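Local coordinates for erythromycin C-12 hydroxylase (PDB 2JJN), which hydroxylates the macrolactone ring of erythromycin D at C-12 to give erythromycin C, using heme b, molecular oxygen and NADPH, at residues V365-E368 with E369-R373; F141-P144 with V145-A149. The protein carries 2 engineered substitutions. All coordinates share one frame; numbering follows the deposited sequence.

Contact 1. Residues V365-E368 with E369-R373; sequences VALE and EIIAR
The carbonyl O atoms of Val365, Ala366, Leu367 and Glu368 accept alpha-helical hydrogen bonds of 2.8 to 2.9 Å from the backbone N atoms of Glu369, Ile370, Ile371 and Ala372, in that order. The residues form an uninterrupted run of about two and a half turns of helix 356-374.

The main apolar pair is Leu367 with Ile371. Leu367 CG and CD1 both meet the terminal methyl of Ile371, with CG 3.9 Å from Ile371 CD1. A Leu367 chi1 of -177° sets CG beside the residue's own carbonyl carbon, and this puts CG and CD1 against that methyl. The two side chains cross obliquely. Ile371 CG1 also lies 3.4 Å from Leu367 O, so the side chain packs against its own helix as well. Trp264 and Ile274 cover both residues from neighbouring helices. Ile370 repeats the backbone packing, with CG1 3.2 Å from Ala366 O.

On another face Val365 and Glu369 lie side by side and point the same way. Glu369 CG stays beside Val365, 3.2 Å from Val365 O. The bend at chi2 (-66°) then folds the carboxylate back, where OE1 meets Arg123 NE and OE2 meets Arg119 NH1 in salt bridges. Glu368 runs extended beyond CG and pairs with Arg119 and Arg364. The two glutamates therefore share Arg119, which probably offsets their like charges; Glu368 OE1 and Glu369 OE2 are 5.3 Å apart.

Position and contacts identify this as the L helix of the cytochrome P450 fold, which follows the heme-binding cysteine loop. Helix 115-127 (D) is met by salt bridges and by Val365 and Ile370. Helices 262-269 (J) and 274-284 (K) cover Leu367 and Ile371. With helices E and I (228-259), D and L form the four-helix core bundle of P450s.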
ATOM      1  N   VAL A 365       3.130  15.338  -5.177  1.00 19.08           N
ATOM      2  CA  VAL A 365       3.469  16.563  -4.457  1.00 18.74           C
ATOM      3  C   VAL A 365       4.775  16.384  -3.694  1.00 19.35           C
ATOM      4  O   VAL A 365       5.650  17.245  -3.725  1.00 19.54           O
ATOM      5  CB  VAL A 365       2.321  16.998  -3.523  1.00 19.43           C
ATOM      6  CG1 VAL A 365       2.767  18.181  -2.668  1.00 19.34           C
ATOM      7  CG2 VAL A 365       1.093  17.396  -4.337  1.00 21.08           C
ATOM      8  N   ALA A 366       4.932  15.239  -3.046  1.00 17.96           N
ATOM      9  CA  ALA A 366       6.171  15.019  -2.307  1.00 17.93           C
ATOM     10  C   ALA A 366       7.397  15.064  -3.232  1.00 17.71           C
ATOM     11  O   ALA A 366       8.440  15.695  -2.877  1.00 18.40           O
ATOM     12  CB  ALA A 366       6.116  13.681  -1.573  1.00 19.11           C
ATOM     13  N   LEU A 367       7.328  14.395  -4.383  1.00 17.53           N
ATOM     14  CA  LEU A 367       8.481  14.440  -5.268  1.00 16.97           C
ATOM     15  C   LEU A 367       8.715  15.861  -5.848  1.00 18.02           C
ATOM     16  O   LEU A 367       9.885  16.322  -5.923  1.00 18.34           O
ATOM     17  CB  LEU A 367       8.345  13.406  -6.374  1.00 16.39           C
ATOM     18  CG  LEU A 367       9.543  13.301  -7.338  1.00 17.23           C
ATOM     19  CD1 LEU A 367      10.803  13.023  -6.538  1.00 20.09           C
ATOM     20  CD2 LEU A 367       9.301  12.147  -8.336  1.00 18.60           C
ATOM     21  N   GLU A 368       7.620  16.545  -6.171  1.00 18.33           N
ATOM     22  CA  GLU A 368       7.754  17.938  -6.597  1.00 18.40           C
ATOM     23  C   GLU A 368       8.516  18.762  -5.583  1.00 17.48           C
ATOM     24  O   GLU A 368       9.375  19.582  -5.946  1.00 19.02           O
ATOM     25  CB  GLU A 368       6.383  18.558  -6.823  1.00 18.52           C
ATOM     26  CG  GLU A 368       5.684  18.027  -8.100  1.00 19.12           C
ATOM     27  CD  GLU A 368       4.244  18.548  -8.200  1.00 21.65           C
ATOM     28  OE1 GLU A 368       3.715  19.120  -7.212  1.00 22.58           O
ATOM     29  OE2 GLU A 368       3.602  18.352  -9.264  1.00 21.99           O
ATOM     30  N   GLU A 369       8.175  18.575  -4.299  1.00 17.30           N
ATOM     31  CA  GLU A 369       8.749  19.419  -3.247  1.00 17.02           C
ATOM     32  C   GLU A 369      10.184  19.038  -2.931  1.00 17.64           C
ATOM     33  O   GLU A 369      11.008  19.900  -2.603  1.00 17.07           O
ATOM     34  CB  GLU A 369       7.867  19.341  -1.996  1.00 18.18           C
ATOM     35  CG  GLU A 369       6.509  19.950  -2.223  1.00 18.12           C
ATOM     36  CD  GLU A 369       6.599  21.452  -2.452  1.00 19.56           C
ATOM     37  OE1 GLU A 369       7.349  22.081  -1.681  1.00 19.55           O
ATOM     38  OE2 GLU A 369       5.973  21.967  -3.405  1.00 19.79           O
ATOM     39  N   ILE A 370      10.502  17.739  -3.048  1.00 17.85           N
ATOM     40  CA  ILE A 370      11.877  17.290  -2.859  1.00 17.31           C
ATOM     41  C   ILE A 370      12.733  17.963  -3.916  1.00 18.08           C
ATOM     42  O   ILE A 370      13.826  18.484  -3.621  1.00 18.60           O
ATOM     43  CB  ILE A 370      11.965  15.768  -2.943  1.00 17.16           C
ATOM     44  CG1 ILE A 370      11.332  15.167  -1.670  1.00 17.82           C
ATOM     45  CG2 ILE A 370      13.420  15.305  -3.145  1.00 17.57           C
ATOM     46  CD1 ILE A 370      11.136  13.641  -1.765  1.00 16.80           C
ATOM     47  N   ILE A 371      12.243  17.914  -5.156  1.00 18.26           N
ATOM     48  CA  ILE A 371      13.066  18.440  -6.264  1.00 18.29           C
ATOM     49  C   ILE A 371      13.137  19.974  -6.152  1.00 18.04           C
ATOM     50  O   ILE A 371      14.208  20.577  -6.385  1.00 18.70           O
ATOM     51  CB  ILE A 371      12.467  17.992  -7.593  1.00 19.07           C
ATOM     52  CG1 ILE A 371      12.752  16.503  -7.770  1.00 19.36           C
ATOM     53  CG2 ILE A 371      13.083  18.761  -8.760  1.00 20.30           C
ATOM     54  CD1 ILE A 371      11.980  15.881  -8.976  1.00 21.67           C
ATOM     55  N   ALA A 372      12.019  20.624  -5.791  1.00 16.99           N
ATOM     56  CA  ALA A 372      12.013  22.080  -5.662  1.00 16.68           C
ATOM     57  C   ALA A 372      13.047  22.560  -4.660  1.00 16.94           C
ATOM     58  O   ALA A 372      13.746  23.563  -4.879  1.00 18.65           O
ATOM     59  CB  ALA A 372      10.593  22.596  -5.261  1.00 16.38           C
ATOM     60  N   ARG A 373      13.154  21.862  -3.531  1.00 17.23           N
ATOM     61  CA  ARG A 373      14.077  22.315  -2.494  1.00 16.91           C
ATOM     62  C   ARG A 373      15.489  21.880  -2.744  1.00 15.31           C
ATOM     63  O   ARG A 373      16.439  22.686  -2.579  1.00 17.87           O
ATOM     64  CB  ARG A 373      13.616  21.853  -1.087  1.00 17.34           C
ATOM     65  CG  ARG A 373      14.543  22.382   0.002  1.00 17.66           C
ATOM     66  CD  ARG A 373      14.013  22.075   1.416  1.00 18.23           C
ATOM     67  NE  ARG A 373      15.066  22.271   2.441  1.00 16.95           N
ATOM     68  CZ  ARG A 373      15.361  23.425   3.036  1.00 16.64           C
ATOM     69  NH1 ARG A 373      14.741  24.568   2.699  1.00 17.02           N
ATOM     70  NH2 ARG A 373      16.335  23.463   3.939  1.00 16.56           N
TER

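Contact 2. Residues F141-P144 with V145-A149; sequences FPLP and VTIVA
Leu143 and Pro144 give the clearest backbone hydrogen bonds across these turns, to Ile147 N and Val148 N. Leu143 O is 3.0 Å from Ile147 N, and Pro144 O is 2.9 Å from Val148 N. Thr146 N also bonds to Pro142 O at 2.9 Å, although the place of that oxygen is less sure. Pro142 and Pro144 have no N-H to donate, which suits the first turn of a helix.

Two apolar pairs join the side chains. Leu143 and Ile147 lie side by side, with Leu143 CD1 3.7 Å from Ile147 CG1. Both then meet helix 115-127. Phe141 ring atom CE2 lies 4.1 Å from Val145 CG1, the two side chains set at a slant. A Phe141 chi1 of -175° places the ring beside the residue's own carbonyl, which lets CE2 meet Val145.

Aromatic and polar partners lie outside. The Phe141 ring meets His243 edge-to-face, and Phe141 O accepts a hydrogen bond from His243 NE2.

These are the first turns of helix 142-152, which with 135-140 corresponds to the E helix of cytochrome P450s. It packs against helices 115-127, 228-259 and 356-374, completing the D, E, I, L bundle, and Val148 approaches the heme.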
ATOM      1  N   PHE A 141       6.945   9.129   6.549  1.00 21.04           N
ATOM      2  CA  PHE A 141       6.070   8.581   7.590  1.00 22.40           C
ATOM      3  C   PHE A 141       5.039   9.619   8.031  1.00 21.48           C
ATOM      4  O   PHE A 141       3.811   9.336   7.944  1.00 25.27           O
ATOM      5  CB  PHE A 141       6.865   8.042   8.788  1.00 24.08           C
ATOM      6  CG  PHE A 141       5.999   7.370   9.816  1.00 26.49           C
ATOM      7  CD1 PHE A 141       5.784   5.988   9.743  1.00 30.52           C
ATOM      8  CD2 PHE A 141       5.392   8.119  10.822  1.00 29.84           C
ATOM      9  CE1 PHE A 141       4.985   5.353  10.709  1.00 32.68           C
ATOM     10  CE2 PHE A 141       4.565   7.509  11.789  1.00 30.29           C
ATOM     11  CZ  PHE A 141       4.372   6.126  11.712  1.00 32.36           C
ATOM     12  N   PRO A 142       5.454  10.828   8.475  1.00 18.09           N
ATOM     13  CA  PRO A 142       4.445  11.784   8.965  1.00 19.38           C
ATOM     14  C   PRO A 142       3.431  12.308   7.934  1.00 20.04           C
ATOM     15  O   PRO A 142       2.283  12.601   8.290  1.00 20.96           O
ATOM     16  CB  PRO A 142       5.245  12.953   9.508  1.00 18.19           C
ATOM     17  CG  PRO A 142       6.685  12.716   9.108  1.00 19.53           C
ATOM     18  CD  PRO A 142       6.843  11.331   8.630  1.00 17.60           C
ATOM     19  N   LEU A 143       3.854  12.500   6.692  1.00 20.52           N
ATOM     20  CA  LEU A 143       2.959  13.129   5.735  1.00 21.60           C
ATOM     21  C   LEU A 143       1.630  12.402   5.596  1.00 22.96           C
ATOM     22  O   LEU A 143       0.601  13.048   5.828  1.00 23.04           O
ATOM     23  CB  LEU A 143       3.659  13.330   4.373  1.00 22.42           C
ATOM     24  CG  LEU A 143       2.722  13.807   3.269  1.00 20.85           C
ATOM     25  CD1 LEU A 143       2.208  15.271   3.501  1.00 21.73           C
ATOM     26  CD2 LEU A 143       3.494  13.691   1.942  1.00 21.42           C
ATOM     27  N   PRO A 144       1.627  11.097   5.215  1.00 24.56           N
ATOM     28  CA  PRO A 144       0.328  10.445   4.978  1.00 25.86           C
ATOM     29  C   PRO A 144      -0.527  10.363   6.225  1.00 27.50           C
ATOM     30  O   PRO A 144      -1.778  10.450   6.105  1.00 28.48           O
ATOM     31  CB  PRO A 144       0.679   9.034   4.470  1.00 26.92           C
ATOM     32  CG  PRO A 144       2.182   8.928   4.520  1.00 27.50           C
ATOM     33  CD  PRO A 144       2.778  10.186   4.999  1.00 24.06           C
ATOM     34  N   VAL A 145       0.109  10.183   7.389  1.00 28.94           N
ATOM     35  CA  VAL A 145      -0.615  10.159   8.695  1.00 29.97           C
ATOM     36  C   VAL A 145      -1.351  11.490   8.930  1.00 29.38           C
ATOM     37  O   VAL A 145      -2.538  11.519   9.328  1.00 28.94           O
ATOM     38  CB  VAL A 145       0.301   9.914   9.982  1.00 32.15           C
ATOM     39  CG1 VAL A 145       1.101   8.716   9.895  1.00 33.13           C
ATOM     40  CG2 VAL A 145       1.158  11.101  10.347  1.00 35.63           C
ATOM     41  N   THR A 146      -0.623  12.585   8.718  1.00 27.87           N
ATOM     42  CA  THR A 146      -1.122  13.914   8.994  1.00 25.74           C
ATOM     43  C   THR A 146      -2.285  14.175   8.078  1.00 24.75           C
ATOM     44  O   THR A 146      -3.351  14.645   8.530  1.00 24.90           O
ATOM     45  CB  THR A 146       0.005  14.972   8.812  1.00 26.40           C
ATOM     46  OG1 THR A 146       0.952  14.761   9.862  1.00 28.55           O
ATOM     47  CG2 THR A 146      -0.540  16.383   8.942  1.00 26.19           C
ATOM     48  N   ILE A 147      -2.101  13.846   6.803  1.00 23.54           N
ATOM     49  CA  ILE A 147      -3.127  14.125   5.803  1.00 22.98           C
ATOM     50  C   ILE A 147      -4.394  13.310   6.025  1.00 23.89           C
ATOM     51  O   ILE A 147      -5.509  13.873   6.009  1.00 24.71           O
ATOM     52  CB  ILE A 147      -2.549  13.980   4.385  1.00 23.47           C
ATOM     53  CG1 ILE A 147      -1.434  15.033   4.205  1.00 24.18           C
ATOM     54  CG2 ILE A 147      -3.608  14.146   3.302  1.00 24.17           C
ATOM     55  CD1 ILE A 147      -1.909  16.499   4.346  1.00 23.11           C
ATOM     56  N   VAL A 148      -4.242  12.010   6.236  1.00 24.60           N
ATOM     57  CA  VAL A 148      -5.472  11.196   6.337  1.00 25.30           C
ATOM     58  C   VAL A 148      -6.159  11.462   7.676  1.00 25.09           C
ATOM     59  O   VAL A 148      -7.411  11.432   7.745  1.00 24.95           O
ATOM     60  CB  VAL A 148      -5.211   9.685   6.052  1.00 25.60           C
ATOM     61  CG1 VAL A 148      -6.409   8.830   6.469  0.50 26.42           C
ATOM     62  CG2 VAL A 148      -4.886   9.481   4.580  0.50 25.39           C
ATOM     63  N   ALA A 149      -5.405  11.753   8.735  1.00 24.71           N
ATOM     64  CA  ALA A 149      -6.045  12.124  10.009  1.00 25.52           C
ATOM     65  C   ALA A 149      -6.880  13.394   9.828  1.00 26.53           C
ATOM     66  O   ALA A 149      -8.024  13.466  10.284  1.00 26.15           O
ATOM     67  CB  ALA A 149      -5.037  12.283  11.130  1.00 26.90           C
TER

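Each is a local i to i+4 contact, contact 1 on helix 356-374 and contact 2 on helix 142-152, with centres about 17 Å apart. They do not touch directly. Helices 115-127 and 228-259 pack against both, so they join the two sites within the P450 helical core. Contact 2 is only partly buried but sits nearer the centre of the chain and the heme. It is mostly apolar, with prolines and an aromatic ring where helix 142-152 begins. Contact 1 is in the C-terminal half of its helix and largely buried, although it lies farther from the chain centre. Its two glutamates are salt-bridged to arginines outside its segments. Helix 356-374 also reaches contact 2 through Leu358 and Glu362.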